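Local coordinates for protein 2-nitropropane dioxygenase (PDB 3BW2) that binds FMN and probably uses molecular oxygen to oxidise nitronates such as propionate 3-nitronate, releasing nitrite and nitrate, at residues Phe261-Arg265 with Arg276-Asn280; Thr151-Glu157 with Gln180-Arg184; Ala42-Ala47 with Asp109-Lys114. All blocks are in the same frame, centred on the assembly; numbering follows the deposited sequence.

In the fold
The three contacts are separate: two lie at the C-terminal end of the FMN-bearing TIM barrel and one in a hairpin off it. Contacts 1 and 2 are largely buried; contact 3 is partly so, with Thr-46 and Ala-113 exposed. Contact 1, the hairpin, works chiefly through backbone hydrogen bonds between antiparallel strands. Contacts 2 and 3 start where barrel strands 147-152 and 38-41 end, and side chains bond to backbone: Glu-157 to the loop and His-183 to the strand end in contact 2, Asp-109 and Lys-114 to the loop in contact 3. Strand 178-179, just before Gln-180, pairs with hairpin strand 275-278 of contact 1. Contacts 1 and 2 reach the second subunit; contact 3 is not touched by it.

Contact 1. Residues Phe261-Arg265 with Arg276-Asn280; sequences FARTR and RSLVN
The chain turns at Phe-261 and Ala-262; 263-265 is extended and antiparallel to 276-279, with Thr-264 opposite Leu-278 as a non-hydrogen-bonded pair (CA-CA 4.2 Å) and Arg-265 opposite Ser-277 as a hydrogen-bonded one (5.8 Å). Arg-265 N donates to Ser-277 O (3.0 Å) and Ser-277 N to Arg-265 O (3.1 Å); beyond the strand, Val-279 N reaches Arg-263 O (2.9 Å). This is the beta hairpin of strands 264-267 and 275-278, the second also pairing with strand 178-179. Arg-276 (chi1 t, chi2 t, chi3 m) brings NH1 to Thr-264 OG1 at 2.9 Å, and a water joins that NH1 (2.8 Å) to Thr-264 O (3.1 Å); its NH2 bonds to Val-174 O, near the FMN site. Apolar packing puts Arg-265 CG 3.6 Å from Val-279 CG2, while Arg-265 NH2 hydrogen-bonds to the backbone O of Glu-188 of the second subunit. Phe-261 (chi1 m) sets CB 3.9 Å from Leu-278 CD1 and turns its ring edge to Asn-280 CB, 3.8 Å from CE1.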
ATOM      1  N   PHE A 261      16.394   9.614  -8.163  1.00 30.80           N
ATOM      2  CA  PHE A 261      14.999   9.298  -8.459  1.00 31.39           C
ATOM      3  C   PHE A 261      14.590   8.322  -7.364  1.00 32.32           C
ATOM      4  O   PHE A 261      14.100   7.230  -7.637  1.00 34.11           O
ATOM      5  CB  PHE A 261      14.879   8.615  -9.823  1.00 27.56           C
ATOM      6  CG  PHE A 261      15.174   9.517 -10.986  1.00 27.63           C
ATOM      7  CD1 PHE A 261      14.263  10.493 -11.376  1.00 27.68           C
ATOM      8  CD2 PHE A 261      16.362   9.388 -11.695  1.00 27.00           C
ATOM      9  CE1 PHE A 261      14.529  11.325 -12.456  1.00 28.65           C
ATOM     10  CE2 PHE A 261      16.639  10.214 -12.776  1.00 28.91           C
ATOM     11  CZ  PHE A 261      15.720  11.186 -13.159  1.00 28.91           C
ATOM     12  N   ALA A 262      14.801   8.733  -6.121  1.00 32.13           N
ATOM     13  CA  ALA A 262      14.506   7.893  -4.970  1.00 35.42           C
ATOM     14  C   ALA A 262      13.037   7.612  -4.688  1.00 34.49           C
ATOM     15  O   ALA A 262      12.719   6.615  -4.043  1.00 38.69           O
ATOM     16  CB  ALA A 262      15.159   8.489  -3.726  1.00 34.86           C
ATOM     17  N   ARG A 263      12.135   8.460  -5.168  1.00 31.27           N
ATOM     18  CA  ARG A 263      10.726   8.230  -4.881  1.00 30.94           C
ATOM     19  C   ARG A 263       9.797   8.217  -6.089  1.00 26.93           C
ATOM     20  O   ARG A 263      10.147   8.690  -7.174  1.00 23.35           O
ATOM     21  CB  ARG A 263      10.244   9.268  -3.857  1.00 35.86           C
ATOM     22  CG  ARG A 263       8.859   9.002  -3.290  1.00 42.22           C
ATOM     23  CD  ARG A 263       8.698   9.633  -1.908  1.00 47.76           C
ATOM     24  NE  ARG A 263       8.921  11.077  -1.915  1.00 50.82           N
ATOM     25  CZ  ARG A 263       8.870  11.846  -0.831  1.00 52.46           C
ATOM     26  NH1 ARG A 263       8.602  11.309   0.354  1.00 53.04           N
ATOM     27  NH2 ARG A 263       9.087  13.151  -0.927  1.00 53.96           N
ATOM     28  N   THR A 264       8.610   7.652  -5.882  1.00 23.67           N
ATOM     29  CA  THR A 264       7.591   7.572  -6.915  1.00 22.22           C
ATOM     30  C   THR A 264       6.320   8.227  -6.393  1.00 23.24           C
ATOM     31  O   THR A 264       6.156   8.431  -5.185  1.00 20.14           O
ATOM     32  CB  THR A 264       7.248   6.116  -7.271  1.00 22.53           C
ATOM     33  OG1 THR A 264       6.549   5.509  -6.176  1.00 20.93           O
ATOM     34  CG2 THR A 264       8.509   5.322  -7.555  1.00 21.40           C
ATOM     35  N   ARG A 265       5.426   8.559  -7.314  1.00 21.29           N
ATOM     36  CA  ARG A 265       4.155   9.167  -6.967  1.00 23.27           C
ATOM     37  C   ARG A 265       3.152   8.895  -8.072  1.00 21.41           C
ATOM     38  O   ARG A 265       3.526   8.728  -9.234  1.00 19.08           O
ATOM     39  CB  ARG A 265       4.288  10.682  -6.805  1.00 25.90           C
ATOM     40  CG  ARG A 265       4.968  11.130  -5.536  1.00 33.60           C
ATOM     41  CD  ARG A 265       4.958  12.645  -5.442  1.00 38.08           C
ATOM     42  NE  ARG A 265       5.602  13.111  -4.219  1.00 45.16           N
ATOM     43  CZ  ARG A 265       5.165  12.837  -2.995  1.00 46.52           C
ATOM     44  NH1 ARG A 265       4.078  12.096  -2.830  1.00 47.05           N
ATOM     45  NH2 ARG A 265       5.819  13.297  -1.937  1.00 48.03           N
ATOM     46  N   ARG A 276       1.736   5.604 -11.598  1.00 16.39           N
ATOM     47  CA  ARG A 276       2.909   5.771 -10.739  1.00 17.05           C
ATOM     48  C   ARG A 276       4.212   5.868 -11.529  1.00 17.34           C
ATOM     49  O   ARG A 276       4.584   4.951 -12.270  1.00 17.28           O
ATOM     50  CB  ARG A 276       2.991   4.628  -9.725  1.00 14.81           C
ATOM     51  CG  ARG A 276       4.137   4.767  -8.726  1.00 16.52           C
ATOM     52  CD  ARG A 276       4.113   3.646  -7.702  1.00 14.15           C
ATOM     53  NE  ARG A 276       2.935   3.713  -6.840  1.00 15.95           N
ATOM     54  CZ  ARG A 276       2.755   4.603  -5.866  1.00 16.99           C
ATOM     55  NH1 ARG A 276       3.680   5.521  -5.608  1.00 16.94           N
ATOM     56  NH2 ARG A 276       1.643   4.576  -5.144  1.00 16.25           N
ATOM     57  N   SER A 277       4.899   6.990 -11.347  1.00 15.17           N
ATOM     58  CA  SER A 277       6.152   7.279 -12.030  1.00 17.33           C
ATOM     59  C   SER A 277       7.197   7.771 -11.036  1.00 17.72           C
ATOM     60  O   SER A 277       6.851   8.224  -9.949  1.00 17.92           O
ATOM     61  CB  SER A 277       5.909   8.374 -13.076  1.00 13.44           C
ATOM     62  OG  SER A 277       7.119   8.983 -13.489  1.00 21.19           O
ATOM     63  N   LEU A 278       8.473   7.672 -11.402  1.00 18.80           N
ATOM     64  CA  LEU A 278       9.536   8.177 -10.538  1.00 18.62           C
ATOM     65  C   LEU A 278       9.357   9.691 -10.587  1.00 18.81           C
ATOM     66  O   LEU A 278       9.062  10.248 -11.647  1.00 19.70           O
ATOM     67  CB  LEU A 278      10.916   7.806 -11.092  1.00 18.74           C
ATOM     68  CG  LEU A 278      11.302   6.327 -11.132  1.00 19.81           C
ATOM     69  CD1 LEU A 278      12.615   6.169 -11.871  1.00 19.79           C
ATOM     70  CD2 LEU A 278      11.431   5.786  -9.718  1.00 17.88           C
ATOM     71  N   VAL A 279       9.508  10.361  -9.451  1.00 16.90           N
ATOM     72  CA  VAL A 279       9.344  11.807  -9.422  1.00 17.17           C
ATOM     73  C   VAL A 279      10.479  12.476 -10.193  1.00 17.24           C
ATOM     74  O   VAL A 279      11.648  12.237  -9.919  1.00 18.99           O
ATOM     75  CB  VAL A 279       9.325  12.337  -7.967  1.00 19.72           C
ATOM     76  CG1 VAL A 279       9.218  13.859  -7.959  1.00 20.01           C
ATOM     77  CG2 VAL A 279       8.153  11.719  -7.208  1.00 17.17           C
ATOM     78  N   ASN A 280      10.126  13.290 -11.179  1.00 16.56           N
ATOM     79  CA  ASN A 280      11.121  13.999 -11.962  1.00 17.06           C
ATOM     80  C   ASN A 280      10.615  15.413 -12.201  1.00 17.34           C
ATOM     81  O   ASN A 280       9.560  15.790 -11.687  1.00 17.69           O
ATOM     82  CB  ASN A 280      11.400  13.274 -13.292  1.00 15.69           C
ATOM     83  CG  ASN A 280      10.164  13.136 -14.163  1.00 16.96           C
ATOM     84  OD1 ASN A 280       9.104  13.674 -13.847  1.00 14.92           O
ATOM     85  ND2 ASN A 280      10.301  12.416 -15.279  1.00 17.03           N
TER
HETATM   86  O   HOH W   1       4.009   7.093  -3.371  1.00 40.30           O

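Contact 2. Residues Thr151-Glu157 with Gln180-Arg184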
ATOM      1  N   THR A 151      -8.083  -6.316 -14.659  1.00 16.25           N
ATOM      2  CA  THR A 151      -7.575  -5.660 -13.457  1.00 16.77           C
ATOM      3  C   THR A 151      -8.688  -4.994 -12.644  1.00 17.23           C
ATOM      4  O   THR A 151      -9.648  -4.452 -13.200  1.00 18.02           O
ATOM      5  CB  THR A 151      -6.523  -4.577 -13.807  1.00 16.37           C
ATOM      6  OG1 THR A 151      -5.320  -5.207 -14.256  1.00 17.57           O
ATOM      7  CG2 THR A 151      -6.214  -3.700 -12.583  1.00 15.18           C
ATOM      8  N   ALA A 152      -8.543  -5.044 -11.322  1.00 16.95           N
ATOM      9  CA  ALA A 152      -9.478  -4.423 -10.392  1.00 15.72           C
ATOM     10  C   ALA A 152      -8.616  -3.808  -9.294  1.00 15.82           C
ATOM     11  O   ALA A 152      -7.587  -4.376  -8.933  1.00 15.68           O
ATOM     12  CB  ALA A 152     -10.420  -5.467  -9.798  1.00 12.49           C
ATOM     13  N   THR A 153      -9.020  -2.656  -8.768  1.00 15.98           N
ATOM     14  CA  THR A 153      -8.240  -2.004  -7.719  1.00 16.51           C
ATOM     15  C   THR A 153      -8.983  -1.954  -6.379  1.00 17.12           C
ATOM     16  O   THR A 153      -8.435  -1.496  -5.373  1.00 15.55           O
ATOM     17  CB  THR A 153      -7.837  -0.568  -8.133  1.00 15.11           C
ATOM     18  OG1 THR A 153      -9.008   0.239  -8.287  1.00 15.20           O
ATOM     19  CG2 THR A 153      -7.069  -0.593  -9.461  1.00 14.73           C
ATOM     20  N   THR A 154     -10.226  -2.435  -6.383  1.00 17.27           N
ATOM     21  CA  THR A 154     -11.073  -2.471  -5.190  1.00 16.72           C
ATOM     22  C   THR A 154     -11.895  -3.754  -5.214  1.00 17.84           C
ATOM     23  O   THR A 154     -12.033  -4.399  -6.259  1.00 17.96           O
ATOM     24  CB  THR A 154     -12.091  -1.308  -5.161  1.00 17.20           C
ATOM     25  OG1 THR A 154     -12.995  -1.449  -6.267  1.00 18.77           O
ATOM     26  CG2 THR A 154     -11.391   0.035  -5.248  1.00 14.18           C
ATOM     27  N   PRO A 155     -12.451  -4.148  -4.062  1.00 18.12           N
ATOM     28  CA  PRO A 155     -13.250  -5.373  -4.092  1.00 19.26           C
ATOM     29  C   PRO A 155     -14.502  -5.188  -4.955  1.00 18.26           C
ATOM     30  O   PRO A 155     -15.007  -6.144  -5.545  1.00 19.58           O
ATOM     31  CB  PRO A 155     -13.552  -5.636  -2.609  1.00 18.34           C
ATOM     32  CG  PRO A 155     -13.406  -4.289  -1.962  1.00 18.43           C
ATOM     33  CD  PRO A 155     -12.242  -3.677  -2.681  1.00 18.62           C
ATOM     34  N   GLU A 156     -14.989  -3.953  -5.050  1.00 19.52           N
ATOM     35  CA  GLU A 156     -16.166  -3.675  -5.871  1.00 21.01           C
ATOM     36  C   GLU A 156     -15.834  -3.950  -7.333  1.00 19.40           C
ATOM     37  O   GLU A 156     -16.589  -4.619  -8.032  1.00 20.94           O
ATOM     38  CB  GLU A 156     -16.615  -2.216  -5.726  1.00 22.84           C
ATOM     39  CG  GLU A 156     -17.280  -1.869  -4.402  1.00 26.54           C
ATOM     40  CD  GLU A 156     -16.330  -1.957  -3.220  1.00 30.49           C
ATOM     41  OE1 GLU A 156     -15.172  -1.495  -3.343  1.00 28.22           O
ATOM     42  OE2 GLU A 156     -16.749  -2.476  -2.162  1.00 31.15           O
ATOM     43  N   GLU A 157     -14.702  -3.426  -7.797  1.00 18.36           N
ATOM     44  CA  GLU A 157     -14.289  -3.645  -9.178  1.00 17.48           C
ATOM     45  C   GLU A 157     -14.040  -5.128  -9.439  1.00 16.65           C
ATOM     46  O   GLU A 157     -14.347  -5.632 -10.521  1.00 17.27           O
ATOM     47  CB  GLU A 157     -13.031  -2.828  -9.499  1.00 16.65           C
ATOM     48  CG  GLU A 157     -13.278  -1.324  -9.515  1.00 16.74           C
ATOM     49  CD  GLU A 157     -12.038  -0.516  -9.860  1.00 17.59           C
ATOM     50  OE1 GLU A 157     -10.923  -1.064  -9.773  1.00 17.85           O
ATOM     51  OE2 GLU A 157     -12.178   0.676 -10.203  1.00 17.33           O
ATOM     52  N   GLN A 180      -2.938   2.929 -12.902  1.00 15.76           N
ATOM     53  CA  GLN A 180      -3.812   2.239 -11.969  1.00 16.63           C
ATOM     54  C   GLN A 180      -4.944   1.766 -12.871  1.00 17.64           C
ATOM     55  O   GLN A 180      -5.440   2.541 -13.695  1.00 16.25           O
ATOM     56  CB  GLN A 180      -4.354   3.212 -10.923  1.00 16.12           C
ATOM     57  CG  GLN A 180      -3.407   3.468  -9.768  1.00 17.66           C
ATOM     58  CD  GLN A 180      -3.217   2.231  -8.916  1.00 18.81           C
ATOM     59  OE1 GLN A 180      -2.143   1.627  -8.905  1.00 20.95           O
ATOM     60  NE2 GLN A 180      -4.271   1.836  -8.204  1.00 16.06           N
ATOM     61  N   GLY A 181      -5.342   0.504 -12.724  1.00 17.65           N
ATOM     62  CA  GLY A 181      -6.403  -0.043 -13.552  1.00 18.20           C
ATOM     63  C   GLY A 181      -7.823   0.201 -13.061  1.00 19.20           C
ATOM     64  O   GLY A 181      -8.673  -0.687 -13.154  1.00 17.75           O
ATOM     65  N   THR A 182      -8.084   1.394 -12.530  1.00 18.44           N
ATOM     66  CA  THR A 182      -9.427   1.733 -12.058  1.00 18.65           C
ATOM     67  C   THR A 182     -10.370   1.698 -13.266  1.00 18.16           C
ATOM     68  O   THR A 182      -9.986   2.079 -14.370  1.00 18.04           O
ATOM     69  CB  THR A 182      -9.457   3.141 -11.428  1.00 17.41           C
ATOM     70  OG1 THR A 182      -8.811   4.062 -12.307  1.00 16.23           O
ATOM     71  CG2 THR A 182      -8.742   3.154 -10.089  1.00 17.54           C
ATOM     72  N   HIS A 183     -11.600   1.241 -13.058  1.00 19.23           N
ATOM     73  CA  HIS A 183     -12.562   1.134 -14.151  1.00 20.63           C
ATOM     74  C   HIS A 183     -13.098   2.490 -14.592  1.00 22.10           C
ATOM     75  O   HIS A 183     -13.577   2.647 -15.717  1.00 22.56           O
ATOM     76  CB  HIS A 183     -13.706   0.200 -13.740  1.00 18.83           C
ATOM     77  CG  HIS A 183     -13.254  -1.194 -13.424  1.00 18.53           C
ATOM     78  ND1 HIS A 183     -14.121  -2.189 -13.027  1.00 17.49           N
ATOM     79  CD2 HIS A 183     -12.023  -1.758 -13.449  1.00 17.76           C
ATOM     80  CE1 HIS A 183     -13.444  -3.304 -12.819  1.00 18.17           C
ATOM     81  NE2 HIS A 183     -12.169  -3.070 -13.068  1.00 18.27           N
ATOM     82  N   ARG A 184     -13.005   3.461 -13.695  1.00 23.92           N
ATOM     83  CA  ARG A 184     -13.435   4.831 -13.951  1.00 27.57           C
ATOM     84  C   ARG A 184     -12.518   5.745 -13.145  1.00 27.49           C
ATOM     85  O   ARG A 184     -12.230   5.464 -11.983  1.00 27.33           O
ATOM     86  CB  ARG A 184     -14.886   5.033 -13.510  1.00 31.39           C
ATOM     87  CG  ARG A 184     -15.918   4.630 -14.550  1.00 38.37           C
ATOM     88  CD  ARG A 184     -17.333   4.738 -13.991  1.00 44.03           C
ATOM     89  NE  ARG A 184     -17.576   6.025 -13.340  1.00 49.00           N
ATOM     90  CZ  ARG A 184     -17.605   7.197 -13.969  1.00 52.00           C
ATOM     91  NH1 ARG A 184     -17.409   7.258 -15.281  1.00 52.86           N
ATOM     92  NH2 ARG A 184     -17.830   8.312 -13.281  1.00 53.77           N
TER
HETATM   93  O   HOH W   2      -8.872  -2.261 -15.313  1.00 20.41           O
HETATM   94  O   HOH W   3     -13.959   2.510 -10.938  1.00 41.29           O
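His-183 buries more surface here than any other residue, held at both backbone and ring. Its NE2 donates to Thr-151 O at 2.9 Å, and its N to Glu-157 OE2 at 3.0 Å. Glu-157 also lies against the imidazole: its CB sits over one ring face, 3.7 Å from the centroid, in a CH-pi contact. The other carboxylate oxygen turns back on its own segment, where OE1 accepts from Thr-153 N at 2.7 Å and bonds to Thr-153 OG1 at 2.8 Å. This is the beta-to-alpha turn of a TIM barrel, running from strand 147-152 into helix 155-163. Thr-154 is the N-cap, its OG1 accepting from Glu-157 N at 3.0 Å, so the first helical turn presents Glu-157 to the 180-184 loop. Thr-153 points at that loop, with CG2 3.8 Å from Gly-181 C and OG1 3.4 Å from Thr-182 CG2. At Gly-181 a CB would clash with Thr-151 CG2, which packs 3.8 Å from Gly-181 CA; Gly-181 N hydrogen-bonds to the side chain of Gln-172, an FMN-binding residue. One water spans Thr-151 O (3.1 Å) and Gly-181 O (2.7 Å).

Contact 3. Residues Ala42-Ala47 with Asp109-Lys114; sequences AGYKTA and DGYDAK
A buried lysine amine and an aspartate hold a tight turn against the start of a helix in this polar contact, where the loop after barrel strand 38-41 meets the N-terminal end of helix 111-120. Residues Ala-42 to Lys-45 form a type II beta turn closed by Lys-45 N to Ala-42 O at 3.1 Å, with Tyr-44 at positive phi (73°). Asp-109 and Gly-110 also have positive phi (55° and 66°), and Gly-110 is the N-cap of the helix. The closest CA pairings are Tyr-44 with Asp-109 and Thr-46 with Gly-110, both 6.0 Å, and Ala-47 with Lys-114, 4.7 Å. Lys-114 stretches out, chi1 m and the rest t, so that NZ donates to Ala-42 O and Lys-45 O, 2.7 Å each, and to Asp-109 O at 2.6 Å; a salt bridge joins NZ to Asp-109 OD2 at 3.1 Å. That OD2 also accepts from Tyr-44 N at 3.0 Å. In this TIM barrel, such loops at the C-terminal strand ends border the cofactor site: the nearest atoms of Gly-43 and FMN are about 5 Å apart. The CA-to-CB bond of Tyr-44 points away from the other segment, and its ring stacks with His-298 while its OH hydrogen-bonds with that of Tyr-294. Thr-46 caps helix 47-60 through Gly-49 N. Ala-47 CB packs 3.5 Å from Ala-113 CB and 3.9 Å from Lys-114 CG.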
ATOM      1  N   ALA A  42      -0.792  -4.468 -26.200  1.00 20.01           N
ATOM      2  CA  ALA A  42      -1.407  -3.947 -27.419  1.00 19.80           C
ATOM      3  C   ALA A  42      -1.784  -2.472 -27.242  1.00 19.90           C
ATOM      4  O   ALA A  42      -2.221  -1.807 -28.186  1.00 18.45           O
ATOM      5  CB  ALA A  42      -2.641  -4.781 -27.781  1.00 18.98           C
ATOM      6  N   GLY A  43      -1.610  -1.969 -26.022  1.00 20.54           N
ATOM      7  CA  GLY A  43      -1.932  -0.583 -25.733  1.00 19.76           C
ATOM      8  C   GLY A  43      -1.182   0.401 -26.613  1.00 20.17           C
ATOM      9  O   GLY A  43       0.040   0.334 -26.741  1.00 18.74           O
ATOM     10  N   TYR A  44      -1.934   1.311 -27.224  1.00 18.88           N
ATOM     11  CA  TYR A  44      -1.399   2.343 -28.109  1.00 20.66           C
ATOM     12  C   TYR A  44      -0.920   1.851 -29.476  1.00 20.38           C
ATOM     13  O   TYR A  44      -0.470   2.654 -30.291  1.00 20.67           O
ATOM     14  CB  TYR A  44      -0.277   3.123 -27.405  1.00 21.45           C
ATOM     15  CG  TYR A  44      -0.697   3.689 -26.062  1.00 21.78           C
ATOM     16  CD1 TYR A  44      -1.877   4.425 -25.934  1.00 22.95           C
ATOM     17  CD2 TYR A  44       0.068   3.471 -24.920  1.00 22.87           C
ATOM     18  CE1 TYR A  44      -2.285   4.926 -24.704  1.00 23.02           C
ATOM     19  CE2 TYR A  44      -0.332   3.971 -23.673  1.00 23.49           C
ATOM     20  CZ  TYR A  44      -1.510   4.695 -23.575  1.00 24.54           C
ATOM     21  OH  TYR A  44      -1.922   5.187 -22.353  1.00 26.08           O
ATOM     22  N   LYS A  45      -1.002   0.547 -29.734  1.00 19.70           N
ATOM     23  CA  LYS A  45      -0.594   0.022 -31.041  1.00 21.05           C
ATOM     24  C   LYS A  45      -1.832  -0.144 -31.910  1.00 21.40           C
ATOM     25  O   LYS A  45      -2.952  -0.075 -31.411  1.00 21.39           O
ATOM     26  CB  LYS A  45       0.082  -1.348 -30.915  1.00 23.78           C
ATOM     27  CG  LYS A  45       1.309  -1.399 -30.017  1.00 25.94           C
ATOM     28  CD  LYS A  45       2.196  -2.577 -30.398  1.00 28.19           C
ATOM     29  CE  LYS A  45       2.894  -3.194 -29.191  1.00 31.86           C
ATOM     30  NZ  LYS A  45       3.589  -2.213 -28.310  1.00 35.04           N
ATOM     31  N   THR A  46      -1.633  -0.347 -33.209  1.00 22.51           N
ATOM     32  CA  THR A  46      -2.752  -0.570 -34.117  1.00 22.26           C
ATOM     33  C   THR A  46      -3.001  -2.068 -34.036  1.00 21.82           C
ATOM     34  O   THR A  46      -2.154  -2.810 -33.530  1.00 21.67           O
ATOM     35  CB  THR A  46      -2.405  -0.236 -35.589  1.00 23.92           C
ATOM     36  OG1 THR A  46      -1.305  -1.052 -36.015  1.00 23.59           O
ATOM     37  CG2 THR A  46      -2.044   1.234 -35.745  1.00 24.80           C
ATOM     38  N   ALA A  47      -4.152  -2.517 -34.519  1.00 20.76           N
ATOM     39  CA  ALA A  47      -4.464  -3.939 -34.493  1.00 22.25           C
ATOM     40  C   ALA A  47      -3.397  -4.700 -35.274  1.00 23.10           C
ATOM     41  O   ALA A  47      -3.047  -5.837 -34.935  1.00 22.68           O
ATOM     42  CB  ALA A  47      -5.841  -4.188 -35.102  1.00 22.04           C
ATOM     43  N   ASP A 109      -8.629   3.045 -29.053  1.00 22.88           N
ATOM     44  CA  ASP A 109      -7.348   2.351 -29.159  1.00 23.48           C
ATOM     45  C   ASP A 109      -7.431   1.067 -29.993  1.00 23.54           C
ATOM     46  O   ASP A 109      -6.794   0.060 -29.669  1.00 22.34           O
ATOM     47  CB  ASP A 109      -6.800   2.041 -27.757  1.00 23.53           C
ATOM     48  CG  ASP A 109      -5.318   1.693 -27.773  1.00 24.76           C
ATOM     49  OD1 ASP A 109      -4.551   2.410 -28.445  1.00 27.16           O
ATOM     50  OD2 ASP A 109      -4.910   0.714 -27.109  1.00 24.57           O
ATOM     51  N   GLY A 110      -8.223   1.111 -31.062  1.00 22.84           N
ATOM     52  CA  GLY A 110      -8.372  -0.035 -31.948  1.00 22.65           C
ATOM     53  C   GLY A 110      -9.034  -1.257 -31.342  1.00 22.23           C
ATOM     54  O   GLY A 110      -8.880  -2.367 -31.847  1.00 23.84           O
ATOM     55  N   TYR A 111      -9.778  -1.051 -30.263  1.00 21.70           N
ATOM     56  CA  TYR A 111     -10.467  -2.133 -29.562  1.00 20.92           C
ATOM     57  C   TYR A 111     -11.191  -3.137 -30.470  1.00 21.37           C
ATOM     58  O   TYR A 111     -10.945  -4.343 -30.396  1.00 19.99           O
ATOM     59  CB  TYR A 111     -11.473  -1.527 -28.589  1.00 20.58           C
ATOM     60  CG  TYR A 111     -12.106  -2.514 -27.642  1.00 22.40           C
ATOM     61  CD1 TYR A 111     -11.347  -3.151 -26.661  1.00 21.27           C
ATOM     62  CD2 TYR A 111     -13.478  -2.773 -27.690  1.00 20.42           C
ATOM     63  CE1 TYR A 111     -11.940  -4.016 -25.742  1.00 21.08           C
ATOM     64  CE2 TYR A 111     -14.081  -3.636 -26.777  1.00 20.66           C
ATOM     65  CZ  TYR A 111     -13.308  -4.250 -25.804  1.00 21.55           C
ATOM     66  OH  TYR A 111     -13.903  -5.080 -24.878  1.00 21.64           O
ATOM     67  N   ASP A 112     -12.087  -2.642 -31.319  1.00 21.28           N
ATOM     68  CA  ASP A 112     -12.848  -3.517 -32.211  1.00 24.19           C
ATOM     69  C   ASP A 112     -11.972  -4.330 -33.152  1.00 22.43           C
ATOM     70  O   ASP A 112     -12.179  -5.532 -33.313  1.00 23.17           O
ATOM     71  CB  ASP A 112     -13.864  -2.710 -33.034  1.00 25.83           C
ATOM     72  CG  ASP A 112     -14.959  -2.098 -32.175  1.00 28.60           C
ATOM     73  OD1 ASP A 112     -15.146  -2.559 -31.033  1.00 30.70           O
ATOM     74  OD2 ASP A 112     -15.643  -1.165 -32.645  1.00 33.57           O
ATOM     75  N   ALA A 113     -10.998  -3.677 -33.774  1.00 22.38           N
ATOM     76  CA  ALA A 113     -10.100  -4.357 -34.702  1.00 22.34           C
ATOM     77  C   ALA A 113      -9.202  -5.356 -33.977  1.00 23.09           C
ATOM     78  O   ALA A 113      -8.892  -6.431 -34.504  1.00 22.00           O
ATOM     79  CB  ALA A 113      -9.254  -3.334 -35.448  1.00 21.67           C
ATOM     80  N   LYS A 114      -8.781  -5.007 -32.765  1.00 22.38           N
ATOM     81  CA  LYS A 114      -7.924  -5.902 -31.997  1.00 21.48           C
ATOM     82  C   LYS A 114      -8.695  -7.149 -31.573  1.00 20.59           C
ATOM     83  O   LYS A 114      -8.162  -8.256 -31.622  1.00 19.90           O
ATOM     84  CB  LYS A 114      -7.345  -5.163 -30.785  1.00 22.15           C
ATOM     85  CG  LYS A 114      -6.320  -4.106 -31.194  1.00 22.69           C
ATOM     86  CD  LYS A 114      -5.844  -3.248 -30.028  1.00 22.98           C
ATOM     87  CE  LYS A 114      -4.831  -2.215 -30.512  1.00 20.83           C
ATOM     88  NZ  LYS A 114      -4.498  -1.200 -29.473  1.00 21.05           N
TER